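Long-range contacts in peptidoglycan synthetase penicillin-binding protein 3 (Bifidobacterium adolescentis, PDB 4YE5), which probably binds penicillin and, as in other membrane-anchored class B enzymes of the transpeptidase family, cross-links peptidoglycan strands during cell-wall synthesis: residues N313-E318 / S343-V348; G337-S342 / E466-H471; Q320-A325 / D391-N396; D307-P312 / V348-K353. All coordinates share one frame; numbering follows the deposited sequence.

Contact 1. Residues N313-E318 / S343-V348; sequences NTVTVE and SNVGMV
V315 and V345 form the middle of a small apolar seam in which a strand lies over the first turns of a helix. CG1 of V315 sits 3.8 Å from CG1 of V345, the two side chains running past each other in opposite senses. The same V315 methyl is 3.9 Å from CG1 of V348, so one branch wedges between residues one helical turn apart. It gets there through a chi1 of 68°, which puts CG1 in the crowded position between backbone N and carbonyl carbon. Further along the strand, CG2 of V317 meets CG1 of V348 at 4.1 Å. At the other end the partner is backbone rather than side chain: CG2 of V345 rests 3.7 Å from O of N313, beside the CA of T314. The axes of 314-317 and 344-348 come within 8.2 Å and run at 37° to each other; V315 and V317, two residues apart on the strand, both point toward the helix.

Polar interactions belong to the start of the helix. S343 is the N-cap, and its OG accepts from N of G346 at 2.8 Å with a nearly straight N-H...O angle of 163°. D324 steadies this end from outside, with OD2 bonded to S343 OG and OD1 to V345 N, while N344 OD1 bonds to K290 NZ. S343 and N344 close the sequence S342-S343-N344, consistent with the SxN motif of penicillin-binding transpeptidases; the strand of a two-stranded hairpin thus packs on the helix whose first turn contains the asparagine of that motif.

Contact 2. Residues G337-S342 / E466-H471; sequences GILEQS and ESSAEH
E340 and S468 bring two helices together almost backbone to backbone: their CA atoms are only 4.1 Å apart. At this point OG of S468 lies 3.3 Å from CA of E340, and it also meets CD2 of L339 at 3.6 Å. The hydroxyl has its hydrogen bond within its own helix, to O of A464, so it presents itself to the neighbouring helix as a small packing group.

Beside this close approach, the E340 side chain leaves with CG anti to the backbone N (chi1 177°), passes near O of S467, and bends at chi2 to meet H471. ND1 of H471 donates to OE2 of E340 over 3.0 Å. The carboxylate stands almost perpendicular to the imidazole, at 88°, and the nitrogen reaches OE2 from above the carboxylate plane. Such a carboxylate would tend to favour positive charge on the ring.

The helix 335-340 ends here in a Schellman motif, with S342 in the positive-phi position. S342 is also the first residue of S342-S343-N344, consistent with the SxN motif of this family, and its OG has a weak hydrogen bond to OG of S287, the serine of a presumed SxxK motif.

Two waters add bridges between the segments. One molecule donates to O of both E340 and S468; another donates to OE2 of E340 and to O of S467, each over 2.8 Å. Beyond the imidazole bond, OE1 of Q341 approaches CE1 of H471 to 3.7 Å, while O of E340 lies over one face of the same ring.

Contact 3. Residues Q320-A325 / D391-N396; sequences QTYKDA and DRRTRN
O of T321 is gripped end-on by the guanidinium of R393: NH2 donates to it at 3.0 Å and NH1 at 3.1 Å, both from the same face of the carbonyl plane. The acceptor belongs to the second strand of the two-stranded hairpin 314-317/320-323, and the arginine to the turn that leads into helix 394-397. NH1 has a further partner in OE1 of Q320, 3.0 Å away, and meets it in the amide plane on a lone pair. These bonds lie near the guanidinium plane and fix its rotation.

So held, the group lies flat on Y322. The planes differ by 14° and the centres are 4.5 Å apart, a cation-pi stack in which CE1 of the tyrosine sits over the guanidinium centre. R393 reaches this far because CG is anti to the backbone N (chi1 -176°) and the chain stays extended through to NE.

At its hydroxyl end Y322 approaches the short helix. CZ packs 3.6 Å from CB of N396, whose OD1 is bonded to R359, and a water joins Y322 OH to O of R392. D391 and T394 form a capping box in the turn leading into the helix: D391 N donates to T394 OG1, and OD1 of D391 accepts from T394 N at 3.0 Å and from R393 N at 2.8 Å.

Contact 4. Residues D307-P312 / V348-K353; sequences DKFTVP and VIAGDK
Strand 308-311 passes the last turn of helix 344-350 with the CA atoms of F309 and A350 8.1 Å apart, a spacing bridged largely by side chains. The strand is half of a two-stranded antiparallel ribbon with 331-334, and the contact is a strand-on-helix packing within the transpeptidase domain.

F309 and I349 carry most of the contact. F309 points toward the helix, with CG anti to the carbonyl carbon (chi1 -62°), and CZ meets CB of A350 at 3.8 Å. Nearer its root, CD2 of the ring is 4.1 Å from CG2 of I349, the two side chains passing each other in opposite senses. Other parts of the fold surround the same phenylalanine: L335 and I338 of the preceding helix touch it, and H303 makes an edge-to-face stack with it. Its main chain is also used, O of F309 accepting from NE1 of the C-terminal W566.

I349 touches F309 with one branch and the T310-P312 end with the other. While CG2 attends to F309, the longer branch runs out extended, with chi2 at 176°. Its CD1 lies 4.1 Å from O of T310 and meets P312 tip to tip, 3.8 Å from CD of the proline ring.

Overall arrangement
From the N terminus, the chain lays down 307-312, 313-318 and 320-325 in succession, then returns through helices 335-340 and 344-350. Contact 4 closes the loop from 312 to 348, and contact 1 closes a shorter one nested inside it; the two share V348 on one helix. Contact 3 joins the hairpin to the much later segment 391-396, and contact 2 joins the end of helix 335-340 to the later part of helix 455-470; each crosses the other three. Contacts 1, 3 and 4 cluster around helix 344-350, with D324 linking contacts 1 and 3. Contact 2 lies about 17 Å from contact 1, centre to centre, with I338 touching both contacts 1 and 4.

Contact 1. Residues N313-E318 / S343-V348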
loop_
_atom_site.group_PDB
_atom_site.type_symbol
_atom_site.label_atom_id
_atom_site.label_comp_id
_atom_site.label_asym_id
_atom_site.label_seq_id
_atom_site.Cartn_x
_atom_site.Cartn_y
_atom_site.Cartn_z
ATOM N N ASN A 313 -16.984 -24.670 31.893
ATOM C CA ASN A 313 -16.836 -24.710 30.438
ATOM C C ASN A 313 -18.036 -24.147 29.684
ATOM O O ASN A 313 -17.994 -23.983 28.476
ATOM C CB ASN A 313 -16.426 -26.091 29.914
ATOM C CG ASN A 313 -17.608 -26.963 29.574
ATOM O OD1 ASN A 313 -17.766 -27.383 28.435
ATOM N ND2 ASN A 313 -18.450 -27.237 30.559
ATOM N N THR A 314 -19.114 -23.849 30.396
ATOM C CA THR A 314 -20.189 -23.088 29.779
ATOM C C THR A 314 -20.718 -22.085 30.772
ATOM O O THR A 314 -20.559 -22.256 31.968
ATOM C CB THR A 314 -21.377 -23.965 29.339
ATOM O OG1 THR A 314 -22.116 -24.372 30.500
ATOM C CG2 THR A 314 -20.904 -25.180 28.552
ATOM N N VAL A 315 -21.348 -21.034 30.268
ATOM C CA VAL A 315 -22.099 -20.144 31.134
ATOM C C VAL A 315 -23.338 -19.660 30.397
ATOM O O VAL A 315 -23.312 -19.443 29.185
ATOM C CB VAL A 315 -21.244 -18.961 31.657
ATOM C CG1 VAL A 315 -20.876 -18.014 30.536
ATOM C CG2 VAL A 315 -21.984 -18.218 32.775
ATOM N N THR A 316 -24.436 -19.532 31.131
ATOM C CA THR A 316 -25.677 -19.063 30.547
ATOM C C THR A 316 -26.062 -17.705 31.125
ATOM O O THR A 316 -26.158 -17.536 32.334
ATOM C CB THR A 316 -26.806 -20.082 30.753
ATOM O OG1 THR A 316 -26.425 -21.326 30.151
ATOM C CG2 THR A 316 -28.086 -19.589 30.106
ATOM N N VAL A 317 -26.260 -16.733 30.249
ATOM C CA VAL A 317 -26.605 -15.390 30.681
ATOM C C VAL A 317 -27.792 -14.904 29.873
ATOM O O VAL A 317 -27.770 -14.957 28.642
ATOM C CB VAL A 317 -25.422 -14.421 30.488
ATOM C CG1 VAL A 317 -25.902 -12.979 30.494
ATOM C CG2 VAL A 317 -24.374 -14.647 31.562
ATOM N N GLU A 318 -28.829 -14.447 30.568
ATOM C CA GLU A 318 -30.043 -13.957 29.916
ATOM C C GLU A 318 -30.546 -14.893 28.817
ATOM O O GLU A 318 -30.822 -14.455 27.698
ATOM C CB GLU A 318 -29.801 -12.574 29.322
ATOM C CG GLU A 318 -29.372 -11.535 30.334
ATOM C CD GLU A 318 -29.182 -10.176 29.697
ATOM O OE1 GLU A 318 -30.050 -9.774 28.888
ATOM O OE2 GLU A 318 -28.162 -9.518 29.992
ATOM N N SER A 343 -10.445 -18.046 26.650
ATOM C CA SER A 343 -11.738 -18.450 27.198
ATOM C C SER A 343 -12.828 -17.404 26.989
ATOM O O SER A 343 -12.880 -16.385 27.696
ATOM C CB SER A 343 -11.610 -18.785 28.674
ATOM O OG SER A 343 -12.887 -19.024 29.258
ATOM N N ASN A 344 -13.696 -17.680 26.022
ATOM C CA ASN A 344 -14.910 -16.900 25.799
ATOM C C ASN A 344 -15.724 -16.816 27.067
ATOM O O ASN A 344 -16.254 -15.762 27.418
ATOM C CB ASN A 344 -15.774 -17.555 24.718
ATOM C CG ASN A 344 -15.042 -17.709 23.411
ATOM O OD1 ASN A 344 -14.095 -16.979 23.133
ATOM N ND2 ASN A 344 -15.473 -18.667 22.597
ATOM N N VAL A 345 -15.831 -17.949 27.750
ATOM C CA VAL A 345 -16.654 -18.034 28.944
ATOM C C VAL A 345 -16.073 -17.103 30.013
ATOM O O VAL A 345 -16.794 -16.310 30.607
ATOM C CB VAL A 345 -16.771 -19.484 29.463
ATOM C CG1 VAL A 345 -17.435 -19.508 30.842
ATOM C CG2 VAL A 345 -17.560 -20.356 28.461
ATOM N N GLY A 346 -14.762 -17.170 30.221
ATOM C CA GLY A 346 -14.102 -16.254 31.139
ATOM C C GLY A 346 -14.348 -14.783 30.816
ATOM O O GLY A 346 -14.545 -13.970 31.722
HETATM N N MSE A 347 -14.348 -14.443 29.532
HETATM C CA MSE A 347 -14.564 -13.059 29.113
HETATM C C MSE A 347 -15.981 -12.605 29.450
HETATM O O MSE A 347 -16.201 -11.481 29.893
HETATM C CB MSE A 347 -14.314 -12.886 27.610
HETATM C CG MSE A 347 -12.853 -12.995 27.177
HETATM SE SE MSE A 347 -11.720 -11.656 28.021
HETATM C CE MSE A 347 -12.215 -10.051 27.031
ATOM N N VAL A 348 -16.947 -13.480 29.218
ATOM C CA VAL A 348 -18.335 -13.175 29.577
ATOM C C VAL A 348 -18.492 -12.947 31.074
ATOM O O VAL A 348 -19.140 -11.989 31.500
ATOM C CB VAL A 348 -19.282 -14.288 29.109
ATOM C CG1 VAL A 348 -20.669 -14.154 29.773
ATOM C CG2 VAL A 348 -19.357 -14.277 27.579
#

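Contact 2. Residues G337-S342 / E466-H471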
loop_
_atom_site.group_PDB
_atom_site.type_symbol
_atom_site.label_atom_id
_atom_site.label_comp_id
_atom_site.label_asym_id
_atom_site.label_seq_id
_atom_site.Cartn_x
_atom_site.Cartn_y
_atom_site.Cartn_z
ATOM N N GLY A 337 -4.951 -15.379 32.610
ATOM C CA GLY A 337 -5.149 -16.745 32.131
ATOM C C GLY A 337 -6.348 -16.906 31.206
ATOM O O GLY A 337 -6.332 -17.729 30.291
ATOM N N ILE A 338 -7.405 -16.131 31.445
ATOM C CA ILE A 338 -8.554 -16.132 30.533
ATOM C C ILE A 338 -8.112 -15.723 29.114
ATOM O O ILE A 338 -8.575 -16.292 28.106
ATOM C CB ILE A 338 -9.707 -15.233 31.066
ATOM C CG1 ILE A 338 -10.447 -15.969 32.201
ATOM C CG2 ILE A 338 -10.676 -14.843 29.937
ATOM C CD1 ILE A 338 -11.243 -15.067 33.146
ATOM N N LEU A 339 -7.207 -14.749 29.040
ATOM C CA LEU A 339 -6.633 -14.330 27.762
ATOM C C LEU A 339 -5.792 -15.468 27.165
ATOM O O LEU A 339 -5.971 -15.866 26.010
ATOM C CB LEU A 339 -5.731 -13.086 27.927
ATOM C CG LEU A 339 -5.147 -12.597 26.589
ATOM C CD1 LEU A 339 -6.266 -12.064 25.642
ATOM C CD2 LEU A 339 -3.984 -11.584 26.726
ATOM N N GLU A 340 -4.868 -15.973 27.974
ATOM C CA GLU A 340 -3.940 -17.015 27.553
ATOM C C GLU A 340 -4.666 -18.278 27.061
ATOM O O GLU A 340 -4.241 -18.938 26.100
ATOM C CB GLU A 340 -3.023 -17.378 28.722
ATOM C CG GLU A 340 -2.077 -18.504 28.412
ATOM C CD GLU A 340 -1.976 -19.506 29.543
ATOM O OE1 GLU A 340 -2.718 -19.365 30.548
ATOM O OE2 GLU A 340 -1.156 -20.440 29.418
ATOM N N GLN A 341 -5.771 -18.603 27.718
ATOM C CA GLN A 341 -6.526 -19.810 27.380
ATOM C C GLN A 341 -7.636 -19.545 26.368
ATOM O O GLN A 341 -8.401 -20.443 26.049
ATOM C CB GLN A 341 -7.118 -20.422 28.648
ATOM C CG GLN A 341 -6.044 -20.791 29.689
ATOM C CD GLN A 341 -5.449 -22.169 29.435
ATOM O OE1 GLN A 341 -5.851 -22.866 28.503
ATOM N NE2 GLN A 341 -4.498 -22.567 30.266
ATOM N N SER A 342 -7.718 -18.317 25.857
ATOM C CA SER A 342 -8.749 -17.971 24.881
ATOM C C SER A 342 -10.163 -18.310 25.386
ATOM O O SER A 342 -10.994 -18.792 24.636
ATOM C CB SER A 342 -8.498 -18.686 23.543
ATOM O OG SER A 342 -7.187 -18.417 23.053
ATOM N N GLU A 466 2.487 -12.041 26.531
ATOM C CA GLU A 466 3.682 -12.852 26.570
ATOM C C GLU A 466 3.360 -14.234 27.168
ATOM O O GLU A 466 3.858 -15.259 26.684
ATOM C CB GLU A 466 4.827 -12.144 27.326
ATOM C CG GLU A 466 6.025 -13.057 27.543
ATOM C CD GLU A 466 7.341 -12.316 27.771
ATOM O OE1 GLU A 466 7.321 -11.087 27.999
ATOM O OE2 GLU A 466 8.397 -12.981 27.718
ATOM N N SER A 467 2.513 -14.270 28.200
ATOM C CA SER A 467 2.040 -15.561 28.712
ATOM C C SER A 467 1.232 -16.288 27.628
ATOM O O SER A 467 1.347 -17.505 27.469
ATOM C CB SER A 467 1.205 -15.396 29.993
ATOM O OG SER A 467 2.008 -14.888 31.044
ATOM N N SER A 468 0.441 -15.542 26.861
ATOM C CA SER A 468 -0.322 -16.149 25.759
ATOM C C SER A 468 0.616 -16.771 24.697
ATOM O O SER A 468 0.334 -17.845 24.194
ATOM C CB SER A 468 -1.279 -15.125 25.100
ATOM O OG SER A 468 -2.212 -14.597 26.059
ATOM N N ALA A 469 1.723 -16.098 24.369
ATOM C CA ALA A 469 2.711 -16.646 23.414
ATOM C C ALA A 469 3.378 -17.922 23.956
ATOM O O ALA A 469 3.555 -18.908 23.240
ATOM C CB ALA A 469 3.798 -15.607 23.092
ATOM N N GLU A 470 3.756 -17.893 25.221
ATOM C CA GLU A 470 4.398 -19.055 25.834
ATOM C C GLU A 470 3.486 -20.280 25.830
ATOM O O GLU A 470 3.959 -21.410 25.824
ATOM C CB GLU A 470 4.840 -18.737 27.260
ATOM C CG GLU A 470 5.995 -17.760 27.318
ATOM C CD GLU A 470 6.478 -17.542 28.737
ATOM O OE1 GLU A 470 5.869 -18.134 29.655
ATOM O OE2 GLU A 470 7.452 -16.777 28.934
ATOM N N HIS A 471 2.181 -20.054 25.825
ATOM C CA HIS A 471 1.222 -21.154 25.713
ATOM C C HIS A 471 1.468 -22.031 24.460
ATOM O O HIS A 471 1.151 -23.219 24.463
ATOM C CB HIS A 471 -0.209 -20.593 25.719
ATOM C CG HIS A 471 -1.266 -21.640 25.861
ATOM N ND1 HIS A 471 -1.617 -22.181 27.079
ATOM C CD2 HIS A 471 -2.047 -22.252 24.937
ATOM C CE1 HIS A 471 -2.575 -23.076 26.901
ATOM N NE2 HIS A 471 -2.856 -23.137 25.613
HETATM O O HOH W 1 -2.657 -18.082 23.954
HETATM O O HOH W 2 1.451 -19.483 29.394
#

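Contact 3. Residues Q320-A325 / D391-N396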
loop_
_atom_site.group_PDB
_atom_site.type_symbol
_atom_site.label_atom_id
_atom_site.label_comp_id
_atom_site.label_asym_id
_atom_site.label_seq_id
_atom_site.Cartn_x
_atom_site.Cartn_y
_atom_site.Cartn_z
ATOM N N GLN A 320 -28.915 -16.949 27.137
ATOM C CA GLN A 320 -27.908 -17.245 26.122
ATOM C C GLN A 320 -26.780 -18.087 26.703
ATOM O O GLN A 320 -26.273 -17.789 27.783
ATOM C CB GLN A 320 -27.342 -15.954 25.520
ATOM C CG GLN A 320 -28.359 -15.134 24.750
ATOM C CD GLN A 320 -28.968 -15.904 23.591
ATOM O OE1 GLN A 320 -28.265 -16.604 22.854
ATOM N NE2 GLN A 320 -30.282 -15.785 23.430
ATOM N N THR A 321 -26.387 -19.136 25.984
ATOM C CA THR A 321 -25.334 -20.024 26.461
ATOM C C THR A 321 -24.049 -19.847 25.671
ATOM O O THR A 321 -24.058 -19.838 24.436
ATOM C CB THR A 321 -25.788 -21.496 26.449
ATOM O OG1 THR A 321 -26.778 -21.685 27.466
ATOM C CG2 THR A 321 -24.613 -22.431 26.723
ATOM N N TYR A 322 -22.944 -19.675 26.394
ATOM C CA TYR A 322 -21.634 -19.503 25.765
ATOM C C TYR A 322 -20.695 -20.641 26.136
ATOM O O TYR A 322 -20.695 -21.109 27.276
ATOM C CB TYR A 322 -21.024 -18.148 26.147
ATOM C CG TYR A 322 -21.949 -16.995 25.859
ATOM C CD1 TYR A 322 -21.932 -16.356 24.619
ATOM C CD2 TYR A 322 -22.867 -16.565 26.815
ATOM C CE1 TYR A 322 -22.783 -15.305 24.350
ATOM C CE2 TYR A 322 -23.726 -15.513 26.559
ATOM C CZ TYR A 322 -23.687 -14.887 25.327
ATOM O OH TYR A 322 -24.553 -13.844 25.076
ATOM N N LYS A 323 -19.903 -21.083 25.161
ATOM C CA LYS A 323 -18.984 -22.199 25.358
ATOM C C LYS A 323 -17.577 -21.833 24.905
ATOM O O LYS A 323 -17.394 -20.995 24.020
ATOM C CB LYS A 323 -19.458 -23.427 24.573
ATOM C CG LYS A 323 -20.704 -24.079 25.144
ATOM C CD LYS A 323 -21.022 -25.397 24.445
ATOM C CE LYS A 323 -22.073 -26.202 25.213
ATOM N NZ LYS A 323 -23.414 -25.546 25.210
ATOM N N ASP A 324 -16.581 -22.465 25.514
ATOM C CA ASP A 324 -15.218 -22.357 25.004
ATOM C C ASP A 324 -15.034 -23.402 23.905
ATOM O O ASP A 324 -15.843 -24.315 23.784
ATOM C CB ASP A 324 -14.187 -22.520 26.130
ATOM C CG ASP A 324 -14.125 -21.289 27.046
ATOM O OD1 ASP A 324 -14.630 -20.222 26.627
ATOM O OD2 ASP A 324 -13.575 -21.385 28.171
ATOM N N ALA A 325 -13.975 -23.263 23.118
ATOM C CA ALA A 325 -13.714 -24.153 21.991
ATOM C C ALA A 325 -13.530 -25.593 22.444
ATOM O O ALA A 325 -13.809 -26.535 21.698
ATOM C CB ALA A 325 -12.481 -23.679 21.237
ATOM N N ASP A 391 -27.894 -7.140 20.159
ATOM C CA ASP A 391 -28.891 -7.892 20.915
ATOM C C ASP A 391 -28.203 -8.544 22.104
ATOM O O ASP A 391 -27.004 -8.348 22.303
ATOM C CB ASP A 391 -29.631 -8.918 20.038
ATOM C CG ASP A 391 -28.715 -9.984 19.467
ATOM O OD1 ASP A 391 -27.886 -10.540 20.216
ATOM O OD2 ASP A 391 -28.827 -10.270 18.257
ATOM N N ARG A 392 -28.947 -9.330 22.878
ATOM C CA ARG A 392 -28.416 -9.903 24.113
ATOM C C ARG A 392 -27.246 -10.869 23.912
ATOM O O ARG A 392 -26.469 -11.106 24.837
ATOM C CB ARG A 392 -29.519 -10.563 24.951
ATOM C CG ARG A 392 -30.500 -9.576 25.571
ATOM C CD ARG A 392 -29.843 -8.234 25.921
ATOM N NE ARG A 392 -29.201 -8.228 27.235
ATOM C CZ ARG A 392 -28.676 -7.145 27.807
ATOM N NH1 ARG A 392 -28.109 -7.228 29.007
ATOM N NH2 ARG A 392 -28.713 -5.975 27.179
ATOM N N ARG A 393 -27.117 -11.424 22.713
ATOM C CA ARG A 393 -25.980 -12.294 22.424
ATOM C C ARG A 393 -24.754 -11.536 21.888
ATOM O O ARG A 393 -23.636 -11.696 22.389
ATOM C CB ARG A 393 -26.378 -13.419 21.465
ATOM C CG ARG A 393 -25.241 -14.398 21.215
ATOM C CD ARG A 393 -25.696 -15.738 20.652
ATOM N NE ARG A 393 -24.623 -16.717 20.799
ATOM C CZ ARG A 393 -24.534 -17.585 21.805
ATOM N NH1 ARG A 393 -25.470 -17.619 22.742
ATOM N NH2 ARG A 393 -23.510 -18.430 21.868
ATOM N N THR A 394 -24.960 -10.710 20.868
ATOM C CA THR A 394 -23.841 -10.022 20.229
ATOM C C THR A 394 -23.155 -9.040 21.176
ATOM O O THR A 394 -21.990 -8.732 20.992
ATOM C CB THR A 394 -24.265 -9.290 18.937
ATOM O OG1 THR A 394 -25.205 -8.254 19.257
ATOM C CG2 THR A 394 -24.903 -10.275 17.943
ATOM N N ARG A 395 -23.871 -8.557 22.194
ATOM C CA ARG A 395 -23.244 -7.681 23.190
ATOM C C ARG A 395 -22.143 -8.443 23.928
ATOM O O ARG A 395 -21.217 -7.839 24.466
ATOM C CB ARG A 395 -24.276 -7.129 24.191
ATOM C CG ARG A 395 -24.777 -8.162 25.194
ATOM C CD ARG A 395 -25.706 -7.554 26.239
ATOM N NE ARG A 395 -25.067 -6.502 27.031
ATOM C CZ ARG A 395 -24.461 -6.700 28.199
ATOM N NH1 ARG A 395 -23.916 -5.675 28.849
ATOM N NH2 ARG A 395 -24.400 -7.918 28.721
ATOM N N ASN A 396 -22.241 -9.773 23.936
ATOM C CA ASN A 396 -21.229 -10.620 24.579
ATOM C C ASN A 396 -20.153 -11.165 23.642
ATOM O O ASN A 396 -18.959 -11.181 23.982
ATOM C CB ASN A 396 -21.912 -11.762 25.338
ATOM C CG ASN A 396 -22.448 -11.313 26.675
ATOM O OD1 ASN A 396 -21.732 -10.671 27.449
ATOM N ND2 ASN A 396 -23.719 -11.618 26.952
HETATM O O HOH W 3 -26.243 -13.246 27.166
#

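Contact 4. Residues D307-P312 / V348-K353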
loop_
_atom_site.group_PDB
_atom_site.type_symbol
_atom_site.label_atom_id
_atom_site.label_comp_id
_atom_site.label_asym_id
_atom_site.label_seq_id
_atom_site.Cartn_x
_atom_site.Cartn_y
_atom_site.Cartn_z
ATOM N N ASP A 307 -6.820 -10.780 38.928
ATOM C CA ASP A 307 -8.066 -11.199 39.592
ATOM C C ASP A 307 -8.347 -12.669 39.320
ATOM O O ASP A 307 -8.128 -13.145 38.215
ATOM C CB ASP A 307 -9.261 -10.365 39.121
ATOM C CG ASP A 307 -9.371 -9.027 39.848
ATOM O OD1 ASP A 307 -8.691 -8.849 40.879
ATOM O OD2 ASP A 307 -10.148 -8.161 39.393
ATOM N N LYS A 308 -8.849 -13.376 40.323
ATOM C CA LYS A 308 -9.029 -14.819 40.233
ATOM C C LYS A 308 -10.460 -15.180 39.866
ATOM O O LYS A 308 -11.413 -14.670 40.457
ATOM C CB LYS A 308 -8.678 -15.479 41.567
ATOM C CG LYS A 308 -7.251 -15.244 42.043
ATOM C CD LYS A 308 -7.041 -15.888 43.417
ATOM C CE LYS A 308 -5.602 -15.755 43.886
ATOM N NZ LYS A 308 -5.170 -14.330 43.996
ATOM N N PHE A 309 -10.604 -16.078 38.900
ATOM C CA PHE A 309 -11.919 -16.545 38.487
ATOM C C PHE A 309 -12.007 -18.070 38.531
ATOM O O PHE A 309 -11.003 -18.777 38.378
ATOM C CB PHE A 309 -12.247 -16.067 37.060
ATOM C CG PHE A 309 -12.297 -14.560 36.904
ATOM C CD1 PHE A 309 -11.137 -13.834 36.654
ATOM C CD2 PHE A 309 -13.509 -13.878 36.976
ATOM C CE1 PHE A 309 -11.182 -12.446 36.495
ATOM C CE2 PHE A 309 -13.566 -12.491 36.810
ATOM C CZ PHE A 309 -12.399 -11.775 36.567
ATOM N N THR A 310 -13.224 -18.561 38.742
ATOM C CA THR A 310 -13.550 -19.955 38.487
ATOM C C THR A 310 -14.333 -20.006 37.189
ATOM O O THR A 310 -15.432 -19.464 37.091
ATOM C CB THR A 310 -14.405 -20.550 39.620
ATOM O OG1 THR A 310 -13.682 -20.450 40.852
ATOM C CG2 THR A 310 -14.723 -22.018 39.337
ATOM N N VAL A 311 -13.760 -20.647 36.184
ATOM C CA VAL A 311 -14.310 -20.573 34.841
ATOM C C VAL A 311 -14.784 -21.951 34.410
ATOM O O VAL A 311 -13.971 -22.813 34.097
ATOM C CB VAL A 311 -13.249 -20.030 33.835
ATOM C CG1 VAL A 311 -13.885 -19.716 32.493
ATOM C CG2 VAL A 311 -12.583 -18.788 34.394
ATOM N N PRO A 312 -16.108 -22.162 34.410
ATOM C CA PRO A 312 -16.703 -23.442 34.006
ATOM C C PRO A 312 -16.651 -23.535 32.495
ATOM O O PRO A 312 -16.283 -22.542 31.863
ATOM C CB PRO A 312 -18.149 -23.320 34.500
ATOM C CG PRO A 312 -18.438 -21.864 34.432
ATOM C CD PRO A 312 -17.129 -21.146 34.719
ATOM N N VAL A 348 -16.947 -13.480 29.218
ATOM C CA VAL A 348 -18.335 -13.175 29.577
ATOM C C VAL A 348 -18.492 -12.947 31.074
ATOM O O VAL A 348 -19.140 -11.989 31.500
ATOM C CB VAL A 348 -19.282 -14.288 29.109
ATOM C CG1 VAL A 348 -20.669 -14.154 29.773
ATOM C CG2 VAL A 348 -19.357 -14.277 27.579
ATOM N N ILE A 349 -17.895 -13.822 31.871
ATOM C CA ILE A 349 -17.938 -13.654 33.316
ATOM C C ILE A 349 -17.223 -12.371 33.751
ATOM O O ILE A 349 -17.786 -11.564 34.487
ATOM C CB ILE A 349 -17.333 -14.865 34.051
ATOM C CG1 ILE A 349 -18.178 -16.110 33.768
ATOM C CG2 ILE A 349 -17.268 -14.585 35.565
ATOM C CD1 ILE A 349 -17.634 -17.391 34.354
ATOM N N ALA A 350 -15.993 -12.178 33.279
ATOM C CA ALA A 350 -15.209 -11.002 33.654
ATOM C C ALA A 350 -15.879 -9.694 33.236
ATOM O O ALA A 350 -15.786 -8.696 33.935
ATOM C CB ALA A 350 -13.798 -11.078 33.049
ATOM N N GLY A 351 -16.550 -9.703 32.090
ATOM C CA GLY A 351 -17.083 -8.477 31.524
ATOM C C GLY A 351 -18.452 -8.103 32.051
ATOM O O GLY A 351 -19.077 -7.170 31.545
ATOM N N ASP A 352 -18.902 -8.826 33.074
ATOM C CA ASP A 352 -20.262 -8.703 33.612
ATOM C C ASP A 352 -20.720 -7.258 33.797
ATOM O O ASP A 352 -21.837 -6.900 33.404
ATOM C CB ASP A 352 -20.378 -9.460 34.946
ATOM C CG ASP A 352 -21.771 -9.365 35.564
ATOM O OD1 ASP A 352 -22.776 -9.445 34.821
ATOM O OD2 ASP A 352 -21.859 -9.223 36.804
ATOM N N LYS A 353 -19.854 -6.431 34.386
ATOM C CA LYS A 353 -20.228 -5.064 34.751
ATOM C C LYS A 353 -19.910 -4.044 33.652
ATOM O O LYS A 353 -20.262 -2.870 33.761
ATOM C CB LYS A 353 -19.549 -4.646 36.062
ATOM C CG LYS A 353 -19.920 -5.489 37.279
ATOM C CD LYS A 353 -21.384 -5.336 37.616
ATOM C CE LYS A 353 -21.733 -6.048 38.912
ATOM N NZ LYS A 353 -23.174 -5.890 39.223
#